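Local coordinates for protein tryptophan halogenase (Shewanella frigidimarina, PDB 2PYX) that probably acts as an FAD-dependent monooxygenase-type enzyme that halogenates tryptophan, and is likely to bind the flavin in a Rossmann-type domain, at residues Trp20-Leu25 with Trp370-Leu375; Ile259-Ser264 with Thr291-Gly296. All coordinates share one frame; numbering follows the deposited sequence. Where two conformers were deposited one is given.

Contact 1 (Trp20-Leu25 with Trp370-Leu375); sequences WITAGL and WTASTL
Ala372 presents its methyl group to helix 16-31 and meets three residues there, Ile21, Thr22 and Leu25, so that one small side chain carries most of this helix-helix contact. The apolar part is short. Leu25 CD1 lies 3.8 Å from Ala372 CB, and it also comes within 3.9 Å of the backbone N of Ser373. This methyl continues anti to the Leu25 CA (chi2 173°), which extends it toward Ala372. Ser373 CB lies farther off, 4.3 Å from Leu25 CD1. Ile21 adds a looser touch, its CG2 standing 4.5 Å from Ala372 CB.

The hydroxyls bond back to carbonyls of their own helices. Thr22 OG1 packs against Ala372 CB at 3.7 Å, but only as a van der Waals neighbour; its hydrogen bond goes to Ala18 O, which satisfies this hydroxyl within a largely apolar interface. In the conformer described, Ser373 OG likewise bonds to Glu369 O one turn earlier.

With only a methyl on Ala372 facing the other helix, the backbones approach closely: the CA atoms of Thr22 and Ala372 are 5.0 Å apart. The axes of the two short segments are 8.9 Å apart at their closest and run in nearly the same direction, with a signed crossing angle of -25°. Helix 65-73 borders the same side, where Thr69 touches Ile21 and Lys72 touches both Leu25 and Ser373.

Helix 16-31 follows strand 9-13 and a glycine-rich turn with the GxGxxG pattern, whose Gly15 to Ala18 are predicted to bind FAD. The arrangement is therefore consistent with the first helix of a Rossmann-type nucleotide-binding fold, packed near-parallel against a helix from much later in the chain.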
ATOM      1  N   TRP A  20      -6.784  14.331  -2.263  1.00  9.54           N
ATOM      2  CA  TRP A  20      -7.786  14.456  -1.203  1.00 11.27           C
ATOM      3  C   TRP A  20      -7.355  13.879   0.138  1.00 10.99           C
ATOM      4  O   TRP A  20      -7.703  14.412   1.186  1.00 12.87           O
ATOM      5  CB  TRP A  20      -9.137  13.916  -1.626  1.00 10.00           C
ATOM      6  CG  TRP A  20      -9.740  14.754  -2.703  1.00 11.27           C
ATOM      7  CD1 TRP A  20      -9.850  14.438  -4.039  1.00 13.32           C
ATOM      8  CD2 TRP A  20     -10.258  16.062  -2.556  1.00 11.30           C
ATOM      9  NE1 TRP A  20     -10.436  15.478  -4.722  1.00 12.08           N
ATOM     10  CE2 TRP A  20     -10.694  16.485  -3.835  1.00 10.98           C
ATOM     11  CE3 TRP A  20     -10.403  16.939  -1.474  1.00 11.66           C
ATOM     12  CZ2 TRP A  20     -11.252  17.743  -4.050  1.00 11.16           C
ATOM     13  CZ3 TRP A  20     -10.983  18.158  -1.691  1.00 12.67           C
ATOM     14  CH2 TRP A  20     -11.394  18.553  -2.983  1.00 13.33           C
ATOM     15  N   ILE A  21      -6.552  12.819   0.130  1.00 10.29           N
ATOM     16  CA  ILE A  21      -6.025  12.369   1.424  1.00 10.53           C
ATOM     17  C   ILE A  21      -5.124  13.453   2.014  1.00  9.28           C
ATOM     18  O   ILE A  21      -5.150  13.719   3.223  1.00 10.75           O
ATOM     19  CB  ILE A  21      -5.292  11.025   1.305  1.00  9.33           C
ATOM     20  CG1 ILE A  21      -6.322   9.898   1.134  1.00 10.97           C
ATOM     21  CG2 ILE A  21      -4.390  10.755   2.533  1.00 11.32           C
ATOM     22  CD1 ILE A  21      -5.707   8.561   0.721  1.00 13.50           C
ATOM     23  N   THR A  22      -4.316  14.076   1.155  1.00  8.08           N
ATOM     24  CA  THR A  22      -3.447  15.153   1.613  1.00  9.43           C
ATOM     25  C   THR A  22      -4.280  16.292   2.202  1.00  8.71           C
ATOM     26  O   THR A  22      -3.994  16.810   3.263  1.00  9.83           O
ATOM     27  CB  THR A  22      -2.525  15.667   0.483  1.00 11.77           C
ATOM     28  OG1 THR A  22      -1.736  14.569  -0.010  1.00 10.15           O
ATOM     29  CG2 THR A  22      -1.613  16.773   0.975  1.00 10.74           C
ATOM     30  N   ALA A  23      -5.283  16.750   1.456  1.00 10.64           N
ATOM     31  CA  ALA A  23      -6.123  17.848   1.926  1.00 10.12           C
ATOM     32  C   ALA A  23      -6.742  17.538   3.278  1.00  7.51           C
ATOM     33  O   ALA A  23      -6.731  18.356   4.193  1.00 10.49           O
ATOM     34  CB  ALA A  23      -7.210  18.129   0.906  1.00 11.16           C
ATOM     35  N   GLY A  24      -7.277  16.328   3.414  1.00  9.54           N
ATOM     36  CA  GLY A  24      -7.958  15.942   4.640  1.00  9.84           C
ATOM     37  C   GLY A  24      -7.050  15.849   5.837  1.00 10.03           C
ATOM     38  O   GLY A  24      -7.364  16.314   6.941  1.00  9.60           O
ATOM     39  N   LEU A  25      -5.889  15.220   5.628  1.00  9.80           N
ATOM     40  CA  LEU A  25      -4.933  15.076   6.728  1.00  9.34           C
ATOM     41  C   LEU A  25      -4.386  16.450   7.181  1.00  8.73           C
ATOM     42  O   LEU A  25      -4.246  16.705   8.360  1.00 10.02           O
ATOM     43  CB  LEU A  25      -3.815  14.104   6.382  1.00  9.97           C
ATOM     44  CG  LEU A  25      -4.244  12.639   6.344  1.00 10.28           C
ATOM     45  CD1 LEU A  25      -3.066  11.826   5.806  1.00 13.23           C
ATOM     46  CD2 LEU A  25      -4.688  12.134   7.705  1.00 12.94           C
ATOM     47  N   TRP A 370       1.810   8.142   4.193  1.00  7.92           N
ATOM     48  CA  TRP A 370       3.049   8.490   4.871  1.00  7.97           C
ATOM     49  C   TRP A 370       3.421   9.928   4.525  1.00  8.46           C
ATOM     50  O   TRP A 370       3.743  10.721   5.394  1.00  8.16           O
ATOM     51  CB  TRP A 370       4.223   7.531   4.510  1.00  9.88           C
ATOM     52  CG  TRP A 370       5.471   8.088   5.055  1.00  9.35           C
ATOM     53  CD1 TRP A 370       5.885   8.045   6.377  1.00 11.62           C
ATOM     54  CD2 TRP A 370       6.438   8.892   4.366  1.00  9.57           C
ATOM     55  NE1 TRP A 370       7.044   8.753   6.526  1.00 12.00           N
ATOM     56  CE2 TRP A 370       7.420   9.281   5.317  1.00 11.32           C
ATOM     57  CE3 TRP A 370       6.604   9.300   3.046  1.00 10.13           C
ATOM     58  CZ2 TRP A 370       8.490  10.106   4.982  1.00 10.12           C
ATOM     59  CZ3 TRP A 370       7.692  10.087   2.720  1.00  9.10           C
ATOM     60  CH2 TRP A 370       8.618  10.491   3.689  1.00  9.82           C
ATOM     61  N   THR A 371       3.404  10.262   3.240  1.00  8.71           N
ATOM     62  CA  THR A 371       3.922  11.551   2.855  1.00  6.51           C
ATOM     63  C   THR A 371       3.021  12.687   3.401  1.00  6.93           C
ATOM     64  O   THR A 371       3.492  13.698   3.942  1.00  8.57           O
ATOM     65  CB  THR A 371       4.069  11.701   1.328  1.00  8.93           C
ATOM     66  OG1 THR A 371       4.685  10.540   0.746  1.00  8.11           O
ATOM     67  CG2 THR A 371       4.929  12.920   1.033  1.00  8.70           C
ATOM     68  N   ALA A 372       1.708  12.513   3.259  1.00  8.41           N
ATOM     69  CA  ALA A 372       0.749  13.509   3.710  1.00  7.92           C
ATOM     70  C   ALA A 372       0.769  13.651   5.230  1.00  7.27           C
ATOM     71  O   ALA A 372       0.733  14.761   5.756  1.00  8.92           O
ATOM     72  CB  ALA A 372      -0.655  13.160   3.213  1.00  9.78           C
ATOM     73  N   SER A 373       0.782  12.522   5.924  1.00  7.53           N
ATOM     74  CA  SER A 373       0.810  12.579   7.386  0.50  7.24           C
ATOM     75  C   SER A 373       2.126  13.215   7.884  1.00  8.13           C
ATOM     76  O   SER A 373       2.123  13.971   8.850  1.00  9.29           O
ATOM     77  CB  SER A 373       0.593  11.197   8.033  0.50  8.74           C
ATOM     78  OG  SER A 373       1.619  10.274   7.707  0.50 10.75           O
ATOM     79  N   THR A 374       3.234  12.898   7.224  1.00  9.16           N
ATOM     80  CA  THR A 374       4.518  13.471   7.585  1.00 11.35           C
ATOM     81  C   THR A 374       4.506  14.959   7.379  1.00  9.15           C
ATOM     82  O   THR A 374       4.958  15.706   8.242  1.00  9.12           O
ATOM     83  CB  THR A 374       5.636  12.799   6.765  1.00 12.31           C
ATOM     84  OG1 THR A 374       5.657  11.416   7.144  1.00 13.62           O
ATOM     85  CG2 THR A 374       6.958  13.400   7.064  1.00 21.27           C
ATOM     86  N   LEU A 375       3.991  15.415   6.248  1.00  9.29           N
ATOM     87  CA  LEU A 375       3.918  16.860   6.015  1.00  9.48           C
ATOM     88  C   LEU A 375       3.034  17.520   7.064  1.00  8.51           C
ATOM     89  O   LEU A 375       3.382  18.575   7.599  1.00 10.83           O
ATOM     90  CB  LEU A 375       3.357  17.119   4.620  1.00 11.07           C
ATOM     91  CG  LEU A 375       3.095  18.584   4.310  1.00 11.04           C
ATOM     92  CD1 LEU A 375       4.412  19.394   4.364  1.00 15.86           C
ATOM     93  CD2 LEU A 375       2.423  18.715   2.969  1.00 12.22           C
TER

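Contact 2 (Ile259-Ser264 with Thr291-Gly296); sequences IQVPYS and TRKGVG
Val261 and Val295 meet through their CG2 methyls at 3.5 Å, on the close-packed face of a two-strand antiparallel ladder. Two hydrogen-bonded pairs hold the backbones: Ile259 with Val295 and Val261 with Lys293, each joined by two N-H to O bonds. The straightest runs from Lys293 N to Val261 O, at 2.8 Å and 173°. Helix 306-317 packs on this face, with Leu317 against Ile259 and Val261, and Leu313 and Tyr316 against Val295.

Strands 255-262 and 292-299 are neighbours in a large mixed sheet, where strand 282-288 lies on the far side of 292-299 and pairs with it through Gly294 and Ile287.

Toward the loop end the ring of Tyr263 leans across the start of strand 292-299. Its CE1 lies 3.6 Å from Lys293 CG, and its CE2 3.5 Å from Arg292 N, while its OH bonds to Leu289 O. The Lys293 chain bends at chi3 (-81°), which sets CE near CD1 and CE1 of the same ring. An alanine in place of Tyr263 would probably leave the Lys293 methylenes without their ring neighbour and Leu289 O without this hydroxyl partner. Beyond Lys293, at the loop end of the valine face, a water joins its NZ to Pro262 O, 2.6 Å from that oxygen.

The opposite face, bearing Gln260, is looser. There the Gln260 amide stacks over the Arg292 guanidinium, the planes 14° apart, with NE2 of Gln260 3.6 Å from NE of Arg292; Arg292 NH1 bonds to Val58 O and only weakly to Lys293 O.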
ATOM      1  N   ILE A 259      -8.639  -5.850 -15.395  1.00 14.86           N
ATOM      2  CA  ILE A 259     -10.036  -6.086 -15.773  1.00 17.26           C
ATOM      3  C   ILE A 259     -10.883  -6.298 -14.520  1.00 18.80           C
ATOM      4  O   ILE A 259     -10.421  -6.843 -13.514  1.00 16.63           O
ATOM      5  CB  ILE A 259     -10.126  -7.295 -16.728  1.00 16.42           C
ATOM      6  CG1 ILE A 259     -11.507  -7.345 -17.405  1.00 20.95           C
ATOM      7  CG2 ILE A 259      -9.822  -8.594 -16.044  1.00 16.79           C
ATOM      8  CD1 ILE A 259     -11.578  -8.326 -18.551  1.00 23.79           C
ATOM      9  N   GLN A 260     -12.138  -5.873 -14.571  1.00 21.90           N
ATOM     10  CA  GLN A 260     -13.043  -6.253 -13.492  1.00 25.53           C
ATOM     11  C   GLN A 260     -13.742  -7.565 -13.863  1.00 25.17           C
ATOM     12  O   GLN A 260     -13.928  -7.879 -15.042  1.00 26.18           O
ATOM     13  CB  GLN A 260     -14.000  -5.132 -13.111  1.00 28.87           C
ATOM     14  CG  GLN A 260     -14.751  -4.481 -14.205  1.00 36.02           C
ATOM     15  CD  GLN A 260     -15.892  -3.641 -13.668  1.00 41.16           C
ATOM     16  OE1 GLN A 260     -17.018  -4.123 -13.538  1.00 41.52           O
ATOM     17  NE2 GLN A 260     -15.604  -2.386 -13.332  1.00 39.85           N
ATOM     18  N   VAL A 261     -14.052  -8.347 -12.836  1.00 22.59           N
ATOM     19  CA  VAL A 261     -14.533  -9.720 -12.948  1.00 25.53           C
ATOM     20  C   VAL A 261     -15.754  -9.866 -12.008  1.00 26.45           C
ATOM     21  O   VAL A 261     -15.618  -9.776 -10.792  1.00 24.10           O
ATOM     22  CB  VAL A 261     -13.431 -10.714 -12.474  1.00 25.75           C
ATOM     23  CG1 VAL A 261     -13.904 -12.143 -12.540  1.00 31.23           C
ATOM     24  CG2 VAL A 261     -12.139 -10.530 -13.273  1.00 31.07           C
ATOM     25  N   PRO A 262     -16.954 -10.100 -12.563  1.00 26.26           N
ATOM     26  CA  PRO A 262     -18.071 -10.349 -11.638  1.00 25.92           C
ATOM     27  C   PRO A 262     -17.922 -11.669 -10.897  1.00 24.29           C
ATOM     28  O   PRO A 262     -17.226 -12.575 -11.364  1.00 27.13           O
ATOM     29  CB  PRO A 262     -19.294 -10.397 -12.563  1.00 26.30           C
ATOM     30  CG  PRO A 262     -18.751 -10.769 -13.875  1.00 28.68           C
ATOM     31  CD  PRO A 262     -17.377 -10.161 -13.972  1.00 29.04           C
ATOM     32  N   TYR A 263     -18.525 -11.748  -9.713  1.00 23.10           N
ATOM     33  CA  TYR A 263     -18.705 -13.015  -9.022  1.00 25.57           C
ATOM     34  C   TYR A 263     -19.730 -13.838  -9.790  1.00 29.72           C
ATOM     35  O   TYR A 263     -20.573 -13.283 -10.489  1.00 29.46           O
ATOM     36  CB  TYR A 263     -19.232 -12.792  -7.607  1.00 25.80           C
ATOM     37  CG  TYR A 263     -18.221 -12.172  -6.676  1.00 20.85           C
ATOM     38  CD1 TYR A 263     -17.044 -12.833  -6.378  1.00 26.55           C
ATOM     39  CD2 TYR A 263     -18.447 -10.933  -6.099  1.00 23.86           C
ATOM     40  CE1 TYR A 263     -16.090 -12.263  -5.517  1.00 28.47           C
ATOM     41  CE2 TYR A 263     -17.509 -10.362  -5.240  1.00 20.95           C
ATOM     42  CZ  TYR A 263     -16.341 -11.030  -4.956  1.00 22.37           C
ATOM     43  OH  TYR A 263     -15.400 -10.470  -4.097  1.00 17.20           O
ATOM     44  N   SER A 264     -19.666 -15.151  -9.618  1.00 34.51           N
ATOM     45  CA  SER A 264     -20.615 -16.064 -10.268  1.00 38.31           C
ATOM     46  C   SER A 264     -22.009 -15.917  -9.669  1.00 40.47           C
ATOM     47  O   SER A 264     -23.009 -16.047 -10.380  1.00 41.05           O
ATOM     48  CB  SER A 264     -20.150 -17.504 -10.112  1.00 39.28           C
ATOM     49  OG  SER A 264     -20.355 -17.939  -8.785  1.00 44.11           O
ATOM     50  N   THR A 291     -19.056  -6.295  -4.669  1.00 26.00           N
ATOM     51  CA  THR A 291     -19.831  -6.365  -5.907  1.00 28.04           C
ATOM     52  C   THR A 291     -19.122  -7.168  -7.011  1.00 28.01           C
ATOM     53  O   THR A 291     -19.762  -7.665  -7.923  1.00 28.86           O
ATOM     54  CB  THR A 291     -20.146  -4.941  -6.424  1.00 28.36           C
ATOM     55  OG1 THR A 291     -18.929  -4.187  -6.578  1.00 33.00           O
ATOM     56  CG2 THR A 291     -21.039  -4.185  -5.421  1.00 30.14           C
ATOM     57  N   ARG A 292     -17.800  -7.298  -6.925  1.00 22.31           N
ATOM     58  CA  ARG A 292     -17.026  -7.902  -8.014  1.00 20.51           C
ATOM     59  C   ARG A 292     -15.577  -8.003  -7.584  1.00 19.91           C
ATOM     60  O   ARG A 292     -15.247  -7.535  -6.513  1.00 18.93           O
ATOM     61  CB  ARG A 292     -17.059  -7.012  -9.240  1.00 22.92           C
ATOM     62  CG  ARG A 292     -16.579  -5.604  -8.953  1.00 26.65           C
ATOM     63  CD  ARG A 292     -16.633  -4.713 -10.167  1.00 37.15           C
ATOM     64  NE  ARG A 292     -15.948  -3.445  -9.919  1.00 36.99           N
ATOM     65  CZ  ARG A 292     -14.620  -3.277  -9.891  1.00 43.80           C
ATOM     66  NH1 ARG A 292     -13.786  -4.293 -10.100  1.00 42.48           N
ATOM     67  NH2 ARG A 292     -14.120  -2.073  -9.643  1.00 44.30           N
ATOM     68  N   LYS A 293     -14.751  -8.590  -8.439  1.00 19.35           N
ATOM     69  CA  LYS A 293     -13.294  -8.630  -8.228  1.00 19.93           C
ATOM     70  C   LYS A 293     -12.577  -7.741  -9.245  1.00 20.70           C
ATOM     71  O   LYS A 293     -13.064  -7.493 -10.353  1.00 23.42           O
ATOM     72  CB  LYS A 293     -12.765 -10.051  -8.356  1.00 19.02           C
ATOM     73  CG  LYS A 293     -13.249 -10.991  -7.259  1.00 22.65           C
ATOM     74  CD  LYS A 293     -12.930 -12.439  -7.535  1.00 24.96           C
ATOM     75  CE  LYS A 293     -13.955 -13.056  -8.486  1.00 32.21           C
ATOM     76  NZ  LYS A 293     -13.618 -14.461  -8.864  1.00 32.24           N
ATOM     77  N   GLY A 294     -11.421  -7.236  -8.838  1.00 16.29           N
ATOM     78  CA  GLY A 294     -10.483  -6.575  -9.750  1.00 16.50           C
ATOM     79  C   GLY A 294      -9.312  -7.496  -9.921  1.00 15.41           C
ATOM     80  O   GLY A 294      -8.781  -8.000  -8.924  1.00 15.33           O
ATOM     81  N   VAL A 295      -8.933  -7.749 -11.175  1.00 13.71           N
ATOM     82  CA  VAL A 295      -7.870  -8.707 -11.503  1.00 14.24           C
ATOM     83  C   VAL A 295      -6.889  -8.031 -12.465  1.00 12.90           C
ATOM     84  O   VAL A 295      -7.297  -7.282 -13.339  1.00 12.85           O
ATOM     85  CB  VAL A 295      -8.440 -10.015 -12.125  1.00 14.23           C
ATOM     86  CG1 VAL A 295      -7.347 -10.955 -12.559  1.00 14.76           C
ATOM     87  CG2 VAL A 295      -9.322 -10.725 -11.128  1.00 15.34           C
ATOM     88  N   GLY A 296      -5.576  -8.279 -12.289  1.00 12.24           N
ATOM     89  CA  GLY A 296      -4.610  -7.761 -13.231  1.00 12.03           C
ATOM     90  C   GLY A 296      -3.364  -8.591 -13.304  1.00 11.79           C
ATOM     91  O   GLY A 296      -2.927  -9.126 -12.292  1.00 12.06           O
TER
HETATM   92  O   HOH W   1     -15.732 -14.591 -10.515  1.00 42.77           O

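In the fold
From the N terminus the chain enters helix 16-31, which supplies the first half of contact 1, and then passes through strands of both sheets before reaching 259-264. Contact 2 closes first, after 26 intervening residues that include strands 274-279 and 282-288. Later, helix 363-377 returns to the first helix and closes contact 1, across 344 residues, so the short sheet loop lies wholly within the long one and the two do not cross. Contact 1 joins two helices beside the likely nucleotide-binding region, and contact 2 joins strands of the large sheet. Their centres are 30 Å apart and their nearest atoms about 17 Å.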